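Local coordinates for protein malate Synthase (Haloferax volcanii, PDB 3OYZ) that catalyses the Claisen condensation of acetyl-CoA with glyoxylate, a magnesium-dependent step of the glyoxylate cycle that yields malate and free CoA, at residues Ala365-Ala370 against Glu382-Trp387; Thr19-Glu24 against Ala359-Ile364. All blocks are in the same frame, centred on the assembly; numbering follows the deposited sequence.

Near the N terminus, strand 13-18 of the TIM barrel runs into the loop Thr19-Glu24. The chain then builds the rest of the barrel and passes through helix 343-358 before Ala359-Ile364 returns to that loop, so contact 2 closes a span of more than 330 residues. From there the backbone enters strand 364-369 and, after a mostly unmodelled connection, comes back antiparallel as strand 382-387; contact 1 closes this short span. The two contacts follow in series, neither enclosing the other, and they meet where Trp387 N lies 2.8 Å from Ile364 O, a probable hydrogen bond. Together they join the barrel, the end of helix 343-358 and the two-stranded sheet; Ala363 and Met386 each touch acetyl-CoA.

Contact 1 of 2, residues Ala365-Ala370 against Glu382-Trp387; sequences AMTQSA and EKDRMW. With ACO (acetyl coenzyme *a), chain B.
Met366 lays its sulfur over one face of the Trp387 indole, a Met-aromatic contact on a two-stranded antiparallel sheet, the hairpin of 364-369 and 382-387. SD sits 3.8 Å from the centroid of the Trp387 five-membered ring, only 12° off the normal. The chain is extended to SD and bends at chi3 (-76°), which brings CE over the same ring, a CH-pi contact, while Met366 CB packs 3.6 Å from Trp387 CD1. An alanine in place of Trp387 would probably leave the Met366 sulfur and methyl without their aromatic platform and open a gap beside helix 343-358, whose Ser349 and Phe353 also touch the indole. Two hydrogen-bonded pairs fix the register. Met366 and Arg385 exchange bonds in both directions, as do Gln368 and Lys383, with Lys383 N reaching Gln368 O at 2.8 Å and nearly straight (174°). On the face carrying Gln368, its OE1 lies 3.7 Å from the aliphatic CD of Lys383, whose NZ goes on to the carbonyls of Leu334 and Thr337. The other face bears Thr367, Asp384 and Met386. Thr367 CG2 packs against the carboxylate end of Glu382, 3.4 Å from OE2. Asp384 OD2 makes a salt bridge to Arg236, which itself hydrogen-bonds acetyl-CoA, so the hairpin supplies a second-shell charge to the acetyl-CoA site. Met386 reaches acetyl-CoA directly: its CG is 3.5 Å from the pantetheine methyl CEP, and its CE lies 3.7 Å from the thioester sulfur S1P. Beside the salt bridge, Thr367 and Asp384 run side by side, and Thr367 OG1 gives a weak hydrogen bond of 3.2 Å to Asp384 OD1.

Contact 2 of 2, residues Thr19-Glu24 against Ala359-Ile364; sequences TAVEGE and AGRGAI. With ACO (acetyl coenzyme *a), chain B.
Glu22 lies against the backbone of Gly360, and its side chain can be followed outward along the turn. CB rests 3.6 Å from both Gly360 CA and Gly360 O. CG, anti to the backbone N (chi1 -164°), passes 4.2 Å from Ala359 O. The chain continues extended, and at its tip OE1 comes 3.5 Å from Gly360 CA. Behind the side chain, Glu22 N donates a hydrogen bond of 3.2 Å to Gly360 O, with the donor standing 38° out of the carbonyl plane. The acceptor belongs to a Schellman motif that ends helix 343-358: Gly360, at positive phi, is the C-prime residue; Arg361 N bonds back to Ala356 O, and Gly360 N to Lys357 O. A CB on Gly360 would collide with Glu22 CB, and the backbone angles there would already press it against the carbonyl O of Ala359. A water donates to Gly360 O and to Ala20 O, giving the Gly360 carbonyl a second donor and joining the two loops again. Alongside, Val21 CG1 meets Arg361 CG at 3.8 Å, and Met30 of helix 29-36 also touches Val21. The Arg361 guanidinium has Ile364 CG2 over its centre on one face. Farther along this loop, Ala363 CB touches acetyl-CoA, 3.5 Å from the pantetheine carbon C6P.

Contact 1 of 2, residues Ala365-Ala370 against Glu382-Trp387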
loop_
_atom_site.group_PDB
_atom_site.type_symbol
_atom_site.label_atom_id
_atom_site.label_comp_id
_atom_site.label_asym_id
_atom_site.label_seq_id
_atom_site.Cartn_x
_atom_site.Cartn_y
_atom_site.Cartn_z
ATOM N N ALA A 365 -12.071 -19.850 22.979
ATOM C CA ALA A 365 -12.003 -20.473 21.659
ATOM C C ALA A 365 -13.461 -20.765 21.289
ATOM O O ALA A 365 -14.159 -21.427 22.058
ATOM C CB ALA A 365 -11.107 -21.746 21.665
ATOM N N MET A 366 -13.964 -20.198 20.196
ATOM C CA MET A 366 -15.317 -20.491 19.738
ATOM C C MET A 366 -15.243 -21.481 18.584
ATOM O O MET A 366 -14.246 -21.500 17.850
ATOM C CB MET A 366 -16.043 -19.230 19.300
ATOM C CG MET A 366 -17.531 -19.417 19.102
ATOM S SD MET A 366 -18.185 -17.761 18.828
ATOM C CE MET A 366 -18.176 -17.079 20.491
ATOM N N THR A 367 -16.294 -22.292 18.446
ATOM C CA THR A 367 -16.250 -23.521 17.648
ATOM C C THR A 367 -17.373 -23.601 16.621
ATOM O O THR A 367 -18.531 -23.326 16.933
ATOM C CB THR A 367 -16.238 -24.762 18.567
ATOM O OG1 THR A 367 -14.947 -24.883 19.182
ATOM C CG2 THR A 367 -16.512 -26.015 17.786
ATOM N N GLN A 368 -17.002 -23.920 15.384
ATOM C CA GLN A 368 -17.955 -24.353 14.362
ATOM C C GLN A 368 -17.664 -25.837 14.081
ATOM O O GLN A 368 -16.512 -26.205 13.802
ATOM C CB GLN A 368 -17.859 -23.506 13.084
ATOM C CG GLN A 368 -17.602 -22.027 13.364
ATOM C CD GLN A 368 -17.068 -21.254 12.171
ATOM O OE1 GLN A 368 -16.005 -21.562 11.620
ATOM N NE2 GLN A 368 -17.804 -20.219 11.790
ATOM N N SER A 369 -18.714 -26.654 14.208
ATOM C CA SER A 369 -18.756 -28.126 14.084
ATOM C C SER A 369 -19.643 -28.601 12.915
ATOM O O SER A 369 -20.727 -28.041 12.676
ATOM C CB SER A 369 -19.258 -28.754 15.399
ATOM O OG SER A 369 -18.475 -28.404 16.536
ATOM N N ALA A 370 -19.183 -29.628 12.195
ATOM C CA ALA A 370 -19.888 -30.160 11.015
ATOM C C ALA A 370 -19.748 -31.669 10.743
ATOM O O ALA A 370 -18.875 -32.310 11.337
ATOM C CB ALA A 370 -19.473 -29.386 9.767
ATOM N N GLU A 382 -14.000 -29.772 13.432
ATOM C CA GLU A 382 -14.145 -28.776 14.506
ATOM C C GLU A 382 -13.180 -27.597 14.266
ATOM O O GLU A 382 -11.966 -27.744 14.433
ATOM C CB GLU A 382 -13.894 -29.454 15.858
ATOM C CG GLU A 382 -14.147 -28.618 17.107
ATOM C CD GLU A 382 -14.636 -29.454 18.290
ATOM O OE1 GLU A 382 -14.338 -30.667 18.349
ATOM O OE2 GLU A 382 -15.337 -28.907 19.171
ATOM N N LYS A 383 -13.704 -26.443 13.844
ATOM C CA LYS A 383 -12.894 -25.263 13.497
ATOM C C LYS A 383 -12.869 -24.338 14.711
ATOM O O LYS A 383 -13.941 -23.976 15.191
ATOM C CB LYS A 383 -13.544 -24.546 12.314
ATOM C CG LYS A 383 -12.581 -24.088 11.236
ATOM C CD LYS A 383 -13.378 -23.597 10.030
ATOM C CE LYS A 383 -12.504 -23.589 8.791
ATOM N NZ LYS A 383 -12.269 -24.976 8.328
ATOM N N ASP A 384 -11.688 -23.994 15.225
ATOM C CA ASP A 384 -11.545 -23.146 16.431
ATOM C C ASP A 384 -11.048 -21.737 16.076
ATOM O O ASP A 384 -10.120 -21.580 15.294
ATOM C CB ASP A 384 -10.532 -23.703 17.451
ATOM C CG ASP A 384 -11.060 -24.866 18.286
ATOM O OD1 ASP A 384 -12.065 -25.521 17.916
ATOM O OD2 ASP A 384 -10.413 -25.137 19.321
ATOM N N ARG A 385 -11.619 -20.709 16.691
ATOM C CA ARG A 385 -11.110 -19.340 16.526
ATOM C C ARG A 385 -11.154 -18.649 17.885
ATOM O O ARG A 385 -12.180 -18.753 18.581
ATOM C CB ARG A 385 -11.997 -18.590 15.540
ATOM C CG ARG A 385 -11.444 -17.227 15.163
ATOM C CD ARG A 385 -12.532 -16.351 14.567
ATOM N NE ARG A 385 -11.926 -15.054 14.244
ATOM C CZ ARG A 385 -12.496 -14.129 13.481
ATOM N NH1 ARG A 385 -13.688 -14.358 12.961
ATOM N NH2 ARG A 385 -11.890 -12.971 13.272
ATOM N N MET A 386 -10.046 -18.008 18.277
ATOM C CA MET A 386 -9.999 -17.137 19.470
ATOM C C MET A 386 -10.935 -15.939 19.272
ATOM O O MET A 386 -10.854 -15.245 18.243
ATOM C CB MET A 386 -8.555 -16.719 19.773
ATOM C CG MET A 386 -8.280 -15.992 21.118
ATOM S SD MET A 386 -8.693 -14.210 21.179
ATOM C CE MET A 386 -7.706 -13.589 19.784
ATOM N N TRP A 387 -11.876 -15.769 20.205
ATOM C CA TRP A 387 -12.781 -14.629 20.318
ATOM C C TRP A 387 -12.496 -13.801 21.574
ATOM O O TRP A 387 -12.264 -14.340 22.682
ATOM C CB TRP A 387 -14.268 -14.997 20.368
ATOM C CG TRP A 387 -14.854 -15.238 19.008
ATOM C CD1 TRP A 387 -14.463 -16.200 18.142
ATOM C CD2 TRP A 387 -15.957 -14.560 18.388
ATOM N NE1 TRP A 387 -15.239 -16.160 17.004
ATOM C CE2 TRP A 387 -16.132 -15.131 17.116
ATOM C CE3 TRP A 387 -16.761 -13.471 18.745
ATOM C CZ2 TRP A 387 -17.108 -14.685 16.220
ATOM C CZ3 TRP A 387 -17.734 -13.047 17.860
ATOM C CH2 TRP A 387 -17.895 -13.645 16.613
HETATM N N1A ACO B . -1.135 -17.578 28.505
HETATM C C2A ACO B . -0.828 -18.475 29.462
HETATM N N3A ACO B . -1.217 -19.758 29.357
HETATM C C4A ACO B . -1.950 -20.227 28.315
HETATM C C5A ACO B . -2.299 -19.264 27.248
HETATM C C6A ACO B . -1.878 -17.860 27.411
HETATM N N6A ACO B . -2.262 -16.999 26.431
HETATM N N7A ACO B . -3.015 -19.922 26.327
HETATM C C8A ACO B . -3.141 -21.197 26.767
HETATM N N9A ACO B . -2.472 -21.390 27.911
HETATM C C1B ACO B . -2.404 -22.708 28.621
HETATM C C2B ACO B . -3.767 -23.375 28.495
HETATM O O2B ACO B . -4.609 -22.903 29.546
HETATM C C3B ACO B . -3.434 -24.851 28.576
HETATM O O3B ACO B . -3.220 -25.046 29.977
HETATM P P3B ACO B . -3.352 -26.472 30.792
HETATM O O7A ACO B . -1.872 -26.791 30.941
HETATM O O8A ACO B . -4.169 -27.289 29.813
HETATM O O9A ACO B . -4.103 -26.181 32.071
HETATM C C4B ACO B . -2.108 -24.919 27.835
HETATM O O4B ACO B . -1.488 -23.638 28.013
HETATM C C5B ACO B . -2.308 -25.132 26.339
HETATM O O5B ACO B . -3.453 -24.367 25.959
HETATM P P1A ACO B . -4.171 -24.547 24.536
HETATM O O1A ACO B . -4.866 -25.856 24.343
HETATM O O2A ACO B . -3.077 -24.283 23.542
HETATM O O3A ACO B . -5.290 -23.419 24.339
HETATM P P2A ACO B . -6.700 -23.469 25.099
HETATM O O4A ACO B . -6.216 -23.850 26.461
HETATM O O5A ACO B . -7.697 -24.107 24.155
HETATM O O6A ACO B . -7.247 -21.938 25.165
HETATM C CBP ACO B . -7.445 -19.580 24.492
HETATM C CCP ACO B . -7.347 -21.044 24.045
HETATM C CDP ACO B . -8.670 -19.362 25.378
HETATM C CEP ACO B . -7.640 -18.748 23.231
HETATM C CAP ACO B . -6.224 -19.125 25.301
HETATM O OAP ACO B . -5.109 -19.580 24.548
HETATM C C9P ACO B . -6.107 -17.623 25.465
HETATM O O9P ACO B . -6.882 -17.023 26.216
HETATM N N8P ACO B . -5.157 -17.015 24.735
HETATM C C7P ACO B . -4.979 -15.574 24.855
HETATM C C6P ACO B . -6.087 -14.758 24.172
HETATM C C5P ACO B . -5.582 -13.327 24.168
HETATM O O5P ACO B . -4.479 -13.068 24.644
HETATM N N4P ACO B . -6.379 -12.438 23.576
HETATM C C3P ACO B . -6.069 -11.028 23.422
HETATM C C2P ACO B . -4.917 -10.801 22.439
HETATM S S1P ACO B . -5.821 -10.673 20.925
HETATM C C ACO B . -6.487 -9.132 20.790
HETATM O O ACO B . -6.604 -8.367 21.727
HETATM C CH3 ACO B . -7.000 -8.741 19.438
#

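Contact 2 of 2, residues Thr19-Glu24 against Ala359-Ile364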
loop_
_atom_site.group_PDB
_atom_site.type_symbol
_atom_site.label_atom_id
_atom_site.label_comp_id
_atom_site.label_asym_id
_atom_site.label_seq_id
_atom_site.Cartn_x
_atom_site.Cartn_y
_atom_site.Cartn_z
ATOM N N THR A 19 -4.756 -11.630 32.589
ATOM C CA THR A 19 -4.110 -11.363 33.869
ATOM C C THR A 19 -4.990 -11.852 35.045
ATOM O O THR A 19 -4.499 -11.984 36.165
ATOM C CB THR A 19 -3.927 -9.860 34.033
ATOM O OG1 THR A 19 -5.253 -9.345 33.913
ATOM C CG2 THR A 19 -3.099 -9.319 32.862
ATOM N N ALA A 20 -6.264 -12.096 34.787
ATOM C CA ALA A 20 -7.235 -12.471 35.812
ATOM C C ALA A 20 -8.445 -13.174 35.197
ATOM O O ALA A 20 -9.256 -12.542 34.522
ATOM C CB ALA A 20 -7.678 -11.267 36.639
ATOM N N VAL A 21 -8.602 -14.482 35.429
ATOM C CA VAL A 21 -9.718 -15.227 34.839
ATOM C C VAL A 21 -10.707 -15.635 35.936
ATOM O O VAL A 21 -10.298 -15.961 37.046
ATOM C CB VAL A 21 -9.197 -16.455 34.064
ATOM C CG1 VAL A 21 -10.323 -17.222 33.372
ATOM C CG2 VAL A 21 -8.180 -16.005 33.028
ATOM N N GLU A 22 -12.002 -15.555 35.652
ATOM C CA GLU A 22 -13.007 -15.843 36.675
ATOM C C GLU A 22 -13.439 -17.320 36.662
ATOM O O GLU A 22 -13.127 -18.066 35.727
ATOM C CB GLU A 22 -14.198 -14.885 36.570
ATOM C CG GLU A 22 -15.105 -14.869 37.818
ATOM C CD GLU A 22 -15.937 -13.590 37.962
ATOM O OE1 GLU A 22 -16.610 -13.158 36.991
ATOM O OE2 GLU A 22 -15.908 -13.012 39.074
ATOM N N GLY A 23 -14.154 -17.741 37.708
ATOM C CA GLY A 23 -14.555 -19.138 37.863
ATOM C C GLY A 23 -13.707 -19.566 39.040
ATOM O O GLY A 23 -14.215 -19.714 40.156
ATOM N N GLU A 24 -12.415 -19.751 38.788
ATOM C CA GLU A 24 -11.414 -19.476 39.814
ATOM C C GLU A 24 -11.092 -20.532 40.875
ATOM O O GLU A 24 -11.727 -20.645 41.932
ATOM C CB GLU A 24 -11.749 -18.160 40.533
ATOM C CG GLU A 24 -10.634 -17.639 41.434
ATOM C CD GLU A 24 -11.093 -17.330 42.850
ATOM O OE1 GLU A 24 -11.389 -16.147 43.130
ATOM O OE2 GLU A 24 -11.156 -18.263 43.683
ATOM N N ALA A 359 -19.695 -13.568 32.172
ATOM C CA ALA A 359 -19.198 -14.543 33.147
ATOM C C ALA A 359 -17.725 -14.450 33.593
ATOM O O ALA A 359 -17.250 -15.376 34.250
ATOM C CB ALA A 359 -19.503 -15.956 32.651
ATOM N N GLY A 360 -16.978 -13.392 33.257
ATOM C CA GLY A 360 -15.576 -13.238 33.676
ATOM C C GLY A 360 -14.503 -13.825 32.771
ATOM O O GLY A 360 -13.342 -13.956 33.166
ATOM N N ARG A 361 -14.878 -14.228 31.562
ATOM C CA ARG A 361 -13.848 -14.654 30.605
ATOM C C ARG A 361 -13.663 -13.670 29.436
ATOM O O ARG A 361 -14.582 -13.386 28.665
ATOM C CB ARG A 361 -14.037 -16.110 30.123
ATOM C CG ARG A 361 -12.926 -17.090 30.591
ATOM C CD ARG A 361 -12.895 -18.391 29.788
ATOM N NE ARG A 361 -14.233 -18.960 29.574
ATOM C CZ ARG A 361 -14.528 -19.920 28.694
ATOM N NH1 ARG A 361 -13.585 -20.441 27.917
ATOM N NH2 ARG A 361 -15.777 -20.353 28.569
ATOM N N GLY A 362 -12.447 -13.150 29.313
ATOM C CA GLY A 362 -12.122 -12.221 28.239
ATOM C C GLY A 362 -11.896 -12.840 26.870
ATOM O O GLY A 362 -12.360 -12.291 25.866
ATOM N N ALA A 363 -11.138 -13.935 26.828
ATOM C CA ALA A 363 -10.866 -14.682 25.599
ATOM C C ALA A 363 -11.303 -16.158 25.661
ATOM O O ALA A 363 -11.047 -16.854 26.658
ATOM C CB ALA A 363 -9.381 -14.564 25.218
ATOM N N ILE A 364 -11.924 -16.627 24.575
ATOM C CA ILE A 364 -12.492 -17.985 24.479
ATOM C C ILE A 364 -12.216 -18.534 23.087
ATOM O O ILE A 364 -12.108 -17.767 22.122
ATOM C CB ILE A 364 -14.013 -17.991 24.767
ATOM C CG1 ILE A 364 -14.820 -17.278 23.665
ATOM C CG2 ILE A 364 -14.280 -17.354 26.137
ATOM C CD1 ILE A 364 -16.339 -17.508 23.696
HETATM N N1A ACO B . -1.135 -17.578 28.505
HETATM C C2A ACO B . -0.828 -18.475 29.462
HETATM N N3A ACO B . -1.217 -19.758 29.357
HETATM C C4A ACO B . -1.950 -20.227 28.315
HETATM C C5A ACO B . -2.299 -19.264 27.248
HETATM C C6A ACO B . -1.878 -17.860 27.411
HETATM N N6A ACO B . -2.262 -16.999 26.431
HETATM N N7A ACO B . -3.015 -19.922 26.327
HETATM C C8A ACO B . -3.141 -21.197 26.767
HETATM N N9A ACO B . -2.472 -21.390 27.911
HETATM C C1B ACO B . -2.404 -22.708 28.621
HETATM C C2B ACO B . -3.767 -23.375 28.495
HETATM O O2B ACO B . -4.609 -22.903 29.546
HETATM C C3B ACO B . -3.434 -24.851 28.576
HETATM O O3B ACO B . -3.220 -25.046 29.977
HETATM P P3B ACO B . -3.352 -26.472 30.792
HETATM O O7A ACO B . -1.872 -26.791 30.941
HETATM O O8A ACO B . -4.169 -27.289 29.813
HETATM O O9A ACO B . -4.103 -26.181 32.071
HETATM C C4B ACO B . -2.108 -24.919 27.835
HETATM O O4B ACO B . -1.488 -23.638 28.013
HETATM C C5B ACO B . -2.308 -25.132 26.339
HETATM O O5B ACO B . -3.453 -24.367 25.959
HETATM P P1A ACO B . -4.171 -24.547 24.536
HETATM O O1A ACO B . -4.866 -25.856 24.343
HETATM O O2A ACO B . -3.077 -24.283 23.542
HETATM O O3A ACO B . -5.290 -23.419 24.339
HETATM P P2A ACO B . -6.700 -23.469 25.099
HETATM O O4A ACO B . -6.216 -23.850 26.461
HETATM O O5A ACO B . -7.697 -24.107 24.155
HETATM O O6A ACO B . -7.247 -21.938 25.165
HETATM C CBP ACO B . -7.445 -19.580 24.492
HETATM C CCP ACO B . -7.347 -21.044 24.045
HETATM C CDP ACO B . -8.670 -19.362 25.378
HETATM C CEP ACO B . -7.640 -18.748 23.231
HETATM C CAP ACO B . -6.224 -19.125 25.301
HETATM O OAP ACO B . -5.109 -19.580 24.548
HETATM C C9P ACO B . -6.107 -17.623 25.465
HETATM O O9P ACO B . -6.882 -17.023 26.216
HETATM N N8P ACO B . -5.157 -17.015 24.735
HETATM C C7P ACO B . -4.979 -15.574 24.855
HETATM C C6P ACO B . -6.087 -14.758 24.172
HETATM C C5P ACO B . -5.582 -13.327 24.168
HETATM O O5P ACO B . -4.479 -13.068 24.644
HETATM N N4P ACO B . -6.379 -12.438 23.576
HETATM C C3P ACO B . -6.069 -11.028 23.422
HETATM C C2P ACO B . -4.917 -10.801 22.439
HETATM S S1P ACO B . -5.821 -10.673 20.925
HETATM C C ACO B . -6.487 -9.132 20.790
HETATM O O ACO B . -6.604 -8.367 21.727
HETATM C CH3 ACO B . -7.000 -8.741 19.438
HETATM O O HOH W 1 -10.804 -12.445 32.307
#